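Local coordinates for protein N-acetylcysteine deacetylase (Bacillus subtilis, PDB 1YSJ) that probably catalyses the metal-dependent deacetylation of N-acetylcysteine to cysteine and acetate, a step in the breakdown of S-(2-succino)cysteine, at residues 65-70 and 134-139; 206-211 and 271-276; 231-236 and 294-299. The protein carries 1 engineered substitution. All coordinates share one frame; numbering follows the deposited sequence.

In the fold
Interaction 1 lies in the domain that carries the dinuclear nickel site, on helix 124-139, whose first residue, H124, is itself a nickel ligand; the contact sits at the far end of that helix, away from the metals. Interactions 2 and 3 belong to the smaller sheet-and-helix domain, on the opposite side of the chain's centre, with centres 49 and 55 Å from that of interaction 1, and they too lie away from the nickel ligands. These two share one core: their centres are 11 Å apart, and I210 CD1 meets I233 CD1 at 3.5 Å, while the selenium of M273 rests on I233 and I234. Both also touch the second subunit.

Interaction 1: residues 65-70 and 134-139; sequences EQIEIL and TAMLLN
I67, N139 and E65 carry this contact, with A135 and M136 completing it. The apolar part belongs to I67. Its CD1 reaches the helix between A135 and M136, 3.9 Å from CB of A135. Its CG1 lies against CG of N139, also at 3.9 Å. The CG1 branch stands beside the backbone N (chi1 -61°), and from there CD1 extends onto the helix backbone, 3.8 Å from O of A135. A second, looser contact joins the methylene chains of E65 and M136, which run roughly perpendicular to each other with their CG atoms 4.1 Å apart.

The polar part centres on N139. With CG anti to the backbone N (chi1 -175°), the amide reaches back to the loop, and ND2 comes within 2.9 Å of O of E65; OD1 is held by R142. The carboxylate of E65 turns to a salt bridge with R33.

Around them, I83 of strand 79-84 touches both I67 and A135. Q66, at positive phi, is the C-prime residue of a Schellman motif that ends helix 52-64. The chain thus leaves one helix, buries I67 against helix 124-139 and enters edge strand 68-69: a helix-to-strand connection in the alpha/beta metal-binding domain of an M20 peptidase.

Interaction 2: residues 206-211 and 271-276; sequences FEIVIK and AEMEGT
F206 folds its ring over G275, and this is the tight end of an antiparallel strand pair. Its CG sits in the crowded position between backbone N and carbonyl carbon (chi1 73°), which swings the ring across to the neighbouring strand. There CA of G275 makes a CH-pi contact, 4.1 Å from the ring centroid and over the face; CD1 comes to 3.3 Å from O of G275. An alanine in place of F206 would probably leave a gap over CA of G275.

F206–G275, I208–M273 and I210–A271 are hydrogen-bonded pairs, each closed by two N-H...O bonds. The I208 N to M273 O bond is 2.8 Å and nearly straight at 170°. On the buried face, which carries F206, I208, I210, A271 and M273, CB of I208 meets CG of M273 at 3.9 Å, and CB of I210 lies 4.3 Å from CB of A271.

The other face is looser and partly exposed. It carries E207, V209, E272 and E274. V209 CG2 approaches E272 CB only to 4.3 Å, and the carboxylates of E207 and E272 stand nearly perpendicular, with their OE1 atoms 4.2 Å apart. R257 forms salt bridges with both E272 and E274, probably easing the crowding of negative charge, and W264 of the second subunit packs on E274.

Strands 252-260 and 306-320 flank the pair in a four-stranded antiparallel sheet. Helix 226-237 covers the buried face through A229, A230, I233 and L237, and helix 282-302 adds A296 against I208.

Interaction 3: residues 231-236 and 294-299; sequences GQIISG and RVAEGI
Two neighbouring helices on one face of the four-stranded antiparallel sheet meet here, 226-237 and 282-302, their short segments running roughly antiparallel at 152° with axes 9.6 Å apart. I299 and I233 form the centre of the contact and lie alongside each other, pointing opposite ways. CG2 of I299 lies 3.7 Å from CG1 of I233 and 3.6 Å from CB of Q232, so one methyl touches two successive residues of the facing helix. That methyl is anti to the backbone N of I299, whereas the CG1 branch stands beside the N (chi1 -66°) and brings CD1 to 3.9 Å from O of Q232.

I233 answers with its own longer branch: CD1 extends to 3.7 Å from O of A296, and CG2 faces CB of A296 at 4.4 Å. The closest CA pair, I233 and A296 at 5.9 Å, falls where the second residue has only a methyl. Further along, CG1 of V295 approaches the backbone of G236, 4.4 Å from its C.

No hydrogen bond crosses the interface. Q232 bends at chi2, carrying its amide away from the contact; NE2 bonds the hydroxyl of Y303. Beneath the helices lies the sheet of interaction 2, while Q232, I234 and S235 touch the second subunit. Antiparallel helices laid side by side on a four-stranded sheet are characteristic of the alpha/beta sandwich of the M20 dimerisation domain.

Interaction 1: residues 65-70 and 134-139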
loop_
_atom_site.group_PDB
_atom_site.type_symbol
_atom_site.label_atom_id
_atom_site.label_comp_id
_atom_site.label_asym_id
_atom_site.label_seq_id
_atom_site.Cartn_x
_atom_site.Cartn_y
_atom_site.Cartn_z
ATOM N N GLU A 65 -9.140 -37.552 39.235
ATOM C CA GLU A 65 -8.609 -37.385 40.580
ATOM C C GLU A 65 -9.572 -36.641 41.500
ATOM O O GLU A 65 -9.172 -36.126 42.544
ATOM C CB GLU A 65 -7.233 -36.709 40.534
ATOM C CG GLU A 65 -6.141 -37.557 39.858
ATOM C CD GLU A 65 -6.086 -38.997 40.376
ATOM O OE1 GLU A 65 -5.950 -39.196 41.605
ATOM O OE2 GLU A 65 -6.176 -39.932 39.550
ATOM N N GLN A 66 -10.845 -36.609 41.101
ATOM C CA GLN A 66 -11.941 -36.016 41.889
ATOM C C GLN A 66 -11.724 -34.542 42.245
ATOM O O GLN A 66 -12.055 -34.092 43.346
ATOM C CB GLN A 66 -12.245 -36.855 43.140
ATOM C CG GLN A 66 -13.115 -38.087 42.879
ATOM C CD GLN A 66 -12.404 -39.171 42.084
ATOM O OE1 GLN A 66 -12.956 -39.711 41.124
ATOM N NE2 GLN A 66 -11.176 -39.494 42.480
ATOM N N ILE A 67 -11.162 -33.801 41.298
ATOM C CA ILE A 67 -11.012 -32.366 41.437
ATOM C C ILE A 67 -12.278 -31.721 40.885
ATOM O O ILE A 67 -12.652 -31.979 39.738
ATOM C CB ILE A 67 -9.746 -31.856 40.705
ATOM C CG1 ILE A 67 -8.490 -32.506 41.311
ATOM C CG2 ILE A 67 -9.676 -30.320 40.747
ATOM C CD1 ILE A 67 -7.241 -32.421 40.441
ATOM N N GLU A 68 -12.940 -30.910 41.712
ATOM C CA GLU A 68 -14.183 -30.246 41.321
ATOM C C GLU A 68 -13.985 -29.337 40.112
ATOM O O GLU A 68 -13.056 -28.531 40.065
ATOM C CB GLU A 68 -14.794 -29.456 42.491
ATOM C CG GLU A 68 -15.842 -28.415 42.060
ATOM C CD GLU A 68 -16.837 -28.032 43.149
ATOM O OE1 GLU A 68 -16.487 -28.068 44.351
ATOM O OE2 GLU A 68 -17.981 -27.676 42.791
ATOM N N ILE A 69 -14.868 -29.489 39.135
ATOM C CA ILE A 69 -14.889 -28.611 37.979
ATOM C C ILE A 69 -16.076 -27.658 38.083
ATOM O O ILE A 69 -17.216 -28.083 38.288
ATOM C CB ILE A 69 -14.859 -29.416 36.655
ATOM C CG1 ILE A 69 -13.408 -29.783 36.331
ATOM C CG2 ILE A 69 -15.468 -28.617 35.496
ATOM C CD1 ILE A 69 -13.233 -31.148 35.778
ATOM N N LEU A 70 -15.780 -26.365 37.976
ATOM C CA LEU A 70 -16.798 -25.323 38.040
ATOM C C LEU A 70 -17.617 -25.258 36.757
ATOM O O LEU A 70 -17.090 -25.423 35.653
ATOM C CB LEU A 70 -16.161 -23.962 38.355
ATOM C CG LEU A 70 -16.054 -23.535 39.828
ATOM C CD1 LEU A 70 -15.986 -24.707 40.817
ATOM C CD2 LEU A 70 -14.882 -22.585 40.041
ATOM N N THR A 134 -0.051 -29.571 39.060
ATOM C CA THR A 134 -0.218 -28.738 40.251
ATOM C C THR A 134 -1.519 -29.066 40.981
ATOM O O THR A 134 -1.521 -29.260 42.200
ATOM C CB THR A 134 -0.185 -27.234 39.892
ATOM O OG1 THR A 134 1.076 -26.916 39.299
ATOM C CG2 THR A 134 -0.373 -26.363 41.135
ATOM N N ALA A 135 -2.614 -29.138 40.225
ATOM C CA ALA A 135 -3.927 -29.451 40.783
ATOM C C ALA A 135 -3.931 -30.827 41.448
ATOM O O ALA A 135 -4.474 -30.992 42.542
ATOM C CB ALA A 135 -5.003 -29.354 39.710
HETATM N N MSE A 136 -3.296 -31.799 40.795
HETATM C CA MSE A 136 -3.196 -33.158 41.326
HETATM C C MSE A 136 -2.392 -33.234 42.624
HETATM O O MSE A 136 -2.778 -33.951 43.547
HETATM C CB MSE A 136 -2.627 -34.110 40.273
HETATM C CG MSE A 136 -3.613 -34.412 39.157
HETATM SE SE MSE A 136 -2.890 -35.521 37.729
HETATM C CE MSE A 136 -4.465 -35.563 36.559
ATOM N N LEU A 137 -1.287 -32.491 42.689
ATOM C CA LEU A 137 -0.460 -32.430 43.897
ATOM C C LEU A 137 -1.180 -31.718 45.038
ATOM O O LEU A 137 -1.070 -32.120 46.195
ATOM C CB LEU A 137 0.871 -31.718 43.623
ATOM C CG LEU A 137 1.891 -32.293 42.634
ATOM C CD1 LEU A 137 3.021 -31.300 42.455
ATOM C CD2 LEU A 137 2.432 -33.652 43.074
ATOM N N LEU A 138 -1.903 -30.651 44.706
ATOM C CA LEU A 138 -2.606 -29.862 45.713
ATOM C C LEU A 138 -3.851 -30.578 46.213
ATOM O O LEU A 138 -4.290 -30.354 47.343
ATOM C CB LEU A 138 -2.956 -28.472 45.178
ATOM C CG LEU A 138 -1.819 -27.443 45.141
ATOM C CD1 LEU A 138 -2.283 -26.155 44.465
ATOM C CD2 LEU A 138 -1.294 -27.154 46.536
ATOM N N ASN A 139 -4.404 -31.440 45.361
ATOM C CA ASN A 139 -5.529 -32.308 45.710
ATOM C C ASN A 139 -5.225 -33.232 46.895
ATOM O O ASN A 139 -6.133 -33.636 47.622
ATOM C CB ASN A 139 -5.948 -33.127 44.480
ATOM C CG ASN A 139 -7.186 -33.971 44.724
ATOM O OD1 ASN A 139 -8.205 -33.478 45.212
ATOM N ND2 ASN A 139 -7.106 -35.255 44.376
#

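Interaction 2: residues 206-211 and 271-276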
loop_
_atom_site.group_PDB
_atom_site.type_symbol
_atom_site.label_atom_id
_atom_site.label_comp_id
_atom_site.label_asym_id
_atom_site.label_seq_id
_atom_site.Cartn_x
_atom_site.Cartn_y
_atom_site.Cartn_z
ATOM N N PHE A 206 -2.396 1.104 15.870
ATOM C CA PHE A 206 -2.702 2.456 15.392
ATOM C C PHE A 206 -2.895 2.478 13.880
ATOM O O PHE A 206 -2.352 1.637 13.172
ATOM C CB PHE A 206 -1.624 3.464 15.818
ATOM C CG PHE A 206 -0.323 3.327 15.071
ATOM C CD1 PHE A 206 0.705 2.544 15.578
ATOM C CD2 PHE A 206 -0.120 4.001 13.864
ATOM C CE1 PHE A 206 1.911 2.421 14.894
ATOM C CE2 PHE A 206 1.077 3.877 13.173
ATOM C CZ PHE A 206 2.096 3.084 13.692
ATOM N N GLU A 207 -3.672 3.450 13.404
ATOM C CA GLU A 207 -3.898 3.668 11.982
ATOM C C GLU A 207 -3.855 5.167 11.680
ATOM O O GLU A 207 -4.496 5.964 12.367
ATOM C CB GLU A 207 -5.250 3.080 11.561
ATOM C CG GLU A 207 -5.609 3.291 10.084
ATOM C CD GLU A 207 -7.040 2.882 9.746
ATOM O OE1 GLU A 207 -7.566 3.369 8.718
ATOM O OE2 GLU A 207 -7.637 2.077 10.503
ATOM N N ILE A 208 -3.090 5.544 10.661
ATOM C CA ILE A 208 -3.046 6.936 10.208
ATOM C C ILE A 208 -3.433 7.055 8.740
ATOM O O ILE A 208 -2.843 6.396 7.883
ATOM C CB ILE A 208 -1.665 7.602 10.434
ATOM C CG1 ILE A 208 -1.182 7.373 11.866
ATOM C CG2 ILE A 208 -1.744 9.097 10.134
ATOM C CD1 ILE A 208 0.212 7.877 12.140
ATOM N N VAL A 209 -4.434 7.889 8.471
ATOM C CA VAL A 209 -4.858 8.215 7.109
ATOM C C VAL A 209 -4.447 9.653 6.786
ATOM O O VAL A 209 -4.783 10.583 7.527
ATOM C CB VAL A 209 -6.397 8.040 6.923
ATOM C CG1 VAL A 209 -6.829 8.442 5.515
ATOM C CG2 VAL A 209 -6.826 6.602 7.216
ATOM N N ILE A 210 -3.710 9.816 5.687
ATOM C CA ILE A 210 -3.255 11.129 5.211
ATOM C C ILE A 210 -3.964 11.512 3.914
ATOM O O ILE A 210 -3.745 10.888 2.872
ATOM C CB ILE A 210 -1.717 11.158 4.944
ATOM C CG1 ILE A 210 -0.919 10.615 6.139
ATOM C CG2 ILE A 210 -1.258 12.568 4.536
ATOM C CD1 ILE A 210 -1.011 11.459 7.403
ATOM N N LYS A 211 -4.800 12.546 3.978
ATOM C CA LYS A 211 -5.520 13.029 2.798
ATOM C C LYS A 211 -5.497 14.556 2.676
ATOM O O LYS A 211 -5.168 15.256 3.633
ATOM C CB LYS A 211 -6.957 12.489 2.777
ATOM C CG LYS A 211 -7.858 12.969 3.909
ATOM C CD LYS A 211 -9.162 12.175 3.933
ATOM C CE LYS A 211 -10.264 12.911 4.680
ATOM N NZ LYS A 211 -11.475 12.060 4.889
ATOM N N ALA A 271 -3.067 8.441 1.622
ATOM C CA ALA A 271 -2.037 7.501 2.033
ATOM C C ALA A 271 -2.406 6.985 3.424
ATOM O O ALA A 271 -2.696 7.771 4.326
ATOM C CB ALA A 271 -0.673 8.168 2.045
ATOM N N GLU A 272 -2.422 5.665 3.586
ATOM C CA GLU A 272 -2.697 5.074 4.894
ATOM C C GLU A 272 -1.544 4.225 5.414
ATOM O O GLU A 272 -0.798 3.620 4.642
ATOM C CB GLU A 272 -4.020 4.287 4.906
ATOM C CG GLU A 272 -4.049 3.020 4.049
ATOM C CD GLU A 272 -5.361 2.246 4.162
ATOM O OE1 GLU A 272 -6.322 2.762 4.776
ATOM O OE2 GLU A 272 -5.432 1.116 3.632
HETATM N N MSE A 273 -1.396 4.212 6.734
HETATM C CA MSE A 273 -0.427 3.352 7.395
HETATM C C MSE A 273 -0.974 2.823 8.715
HETATM O O MSE A 273 -1.805 3.469 9.360
HETATM C CB MSE A 273 0.910 4.075 7.602
HETATM C CG MSE A 273 0.887 5.222 8.602
HETATM SE SE MSE A 273 2.553 6.246 8.568
HETATM C CE MSE A 273 2.265 7.211 6.925
ATOM N N GLU A 274 -0.524 1.634 9.097
ATOM C CA GLU A 274 -0.884 1.073 10.392
ATOM C C GLU A 274 0.268 0.290 11.003
ATOM O O GLU A 274 1.235 -0.044 10.320
ATOM C CB GLU A 274 -2.186 0.250 10.323
ATOM C CG GLU A 274 -2.115 -1.085 9.585
ATOM C CD GLU A 274 -3.399 -1.907 9.719
ATOM O OE1 GLU A 274 -3.730 -2.656 8.774
ATOM O OE2 GLU A 274 -4.079 -1.814 10.770
ATOM N N GLY A 275 0.161 0.023 12.299
ATOM C CA GLY A 275 1.197 -0.689 13.031
ATOM C C GLY A 275 0.901 -0.797 14.513
ATOM O O GLY A 275 -0.234 -0.587 14.954
ATOM N N THR A 276 1.936 -1.116 15.280
ATOM C CA THR A 276 1.791 -1.336 16.710
ATOM C C THR A 276 2.736 -0.468 17.524
ATOM O O THR A 276 3.827 -0.116 17.075
ATOM C CB THR A 276 2.039 -2.810 17.103
ATOM O OG1 THR A 276 3.247 -3.271 16.488
ATOM C CG2 THR A 276 0.890 -3.687 16.663
#

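Interaction 3: residues 231-236 and 294-299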
loop_
_atom_site.group_PDB
_atom_site.type_symbol
_atom_site.label_atom_id
_atom_site.label_comp_id
_atom_site.label_asym_id
_atom_site.label_seq_id
_atom_site.Cartn_x
_atom_site.Cartn_y
_atom_site.Cartn_z
ATOM N N GLY A 231 5.826 9.773 3.858
ATOM C CA GLY A 231 7.252 9.434 3.947
ATOM C C GLY A 231 7.971 10.040 5.140
ATOM O O GLY A 231 8.813 9.389 5.763
ATOM N N GLN A 232 7.642 11.290 5.452
ATOM C CA GLN A 232 8.259 12.018 6.564
ATOM C C GLN A 232 7.722 11.523 7.903
ATOM O O GLN A 232 8.454 11.480 8.896
ATOM C CB GLN A 232 7.992 13.521 6.438
ATOM C CG GLN A 232 8.548 14.179 5.190
ATOM C CD GLN A 232 9.788 14.996 5.462
ATOM O OE1 GLN A 232 10.789 14.483 5.961
ATOM N NE2 GLN A 232 9.732 16.277 5.131
ATOM N N ILE A 233 6.441 11.162 7.917
ATOM C CA ILE A 233 5.777 10.647 9.114
ATOM C C ILE A 233 6.331 9.276 9.501
ATOM O O ILE A 233 6.480 8.980 10.682
ATOM C CB ILE A 233 4.234 10.615 8.936
ATOM C CG1 ILE A 233 3.687 12.045 8.890
ATOM C CG2 ILE A 233 3.563 9.841 10.071
ATOM C CD1 ILE A 233 2.300 12.174 8.308
ATOM N N ILE A 234 6.651 8.456 8.503
ATOM C CA ILE A 234 7.339 7.183 8.730
ATOM C C ILE A 234 8.677 7.418 9.442
ATOM O O ILE A 234 8.991 6.753 10.431
ATOM C CB ILE A 234 7.567 6.410 7.402
ATOM C CG1 ILE A 234 6.239 5.887 6.848
ATOM C CG2 ILE A 234 8.565 5.255 7.597
ATOM C CD1 ILE A 234 6.293 5.505 5.377
ATOM N N SER A 235 9.451 8.376 8.938
ATOM C CA SER A 235 10.759 8.697 9.496
ATOM C C SER A 235 10.627 9.387 10.851
ATOM O O SER A 235 11.503 9.256 11.709
ATOM C CB SER A 235 11.546 9.581 8.528
ATOM O OG SER A 235 11.550 9.025 7.222
ATOM N N GLY A 236 9.529 10.117 11.034
ATOM C CA GLY A 236 9.246 10.808 12.288
ATOM C C GLY A 236 8.805 9.867 13.395
ATOM O O GLY A 236 9.236 10.007 14.540
ATOM N N ARG A 294 0.513 14.345 17.360
ATOM C CA ARG A 294 1.103 15.674 17.196
ATOM C C ARG A 294 2.061 15.704 16.006
ATOM O O ARG A 294 2.013 16.622 15.194
ATOM C CB ARG A 294 1.832 16.089 18.480
ATOM C CG ARG A 294 2.175 17.578 18.584
ATOM C CD ARG A 294 2.967 17.899 19.859
ATOM N NE ARG A 294 2.187 17.681 21.079
ATOM C CZ ARG A 294 2.287 16.611 21.870
ATOM N NH1 ARG A 294 3.143 15.636 21.589
ATOM N NH2 ARG A 294 1.527 16.515 22.952
ATOM N N VAL A 295 2.910 14.681 15.919
ATOM C CA VAL A 295 3.888 14.516 14.841
ATOM C C VAL A 295 3.207 14.341 13.482
ATOM O O VAL A 295 3.579 14.999 12.509
ATOM C CB VAL A 295 4.845 13.312 15.135
ATOM C CG1 VAL A 295 5.591 12.859 13.885
ATOM C CG2 VAL A 295 5.831 13.663 16.244
ATOM N N ALA A 296 2.208 13.459 13.427
ATOM C CA ALA A 296 1.478 13.176 12.190
ATOM C C ALA A 296 0.689 14.387 11.696
ATOM O O ALA A 296 0.664 14.674 10.498
ATOM C CB ALA A 296 0.555 11.986 12.380
ATOM N N GLU A 297 0.057 15.090 12.633
ATOM C CA GLU A 297 -0.788 16.237 12.332
ATOM C C GLU A 297 0.043 17.411 11.809
ATOM O O GLU A 297 -0.336 18.067 10.833
ATOM C CB GLU A 297 -1.574 16.640 13.583
ATOM C CG GLU A 297 -2.962 17.188 13.315
ATOM C CD GLU A 297 -3.860 17.117 14.545
ATOM O OE1 GLU A 297 -4.183 15.993 14.996
ATOM O OE2 GLU A 297 -4.249 18.189 15.055
ATOM N N GLY A 298 1.185 17.650 12.454
ATOM C CA GLY A 298 2.092 18.733 12.086
ATOM C C GLY A 298 2.721 18.541 10.718
ATOM O O GLY A 298 2.649 19.432 9.871
ATOM N N ILE A 299 3.333 17.378 10.498
ATOM C CA ILE A 299 3.951 17.069 9.204
ATOM C C ILE A 299 2.942 17.154 8.055
ATOM O O ILE A 299 3.236 17.746 7.020
ATOM C CB ILE A 299 4.678 15.690 9.203
ATOM C CG1 ILE A 299 5.890 15.727 10.145
ATOM C CG2 ILE A 299 5.108 15.305 7.775
ATOM C CD1 ILE A 299 6.470 14.367 10.499
#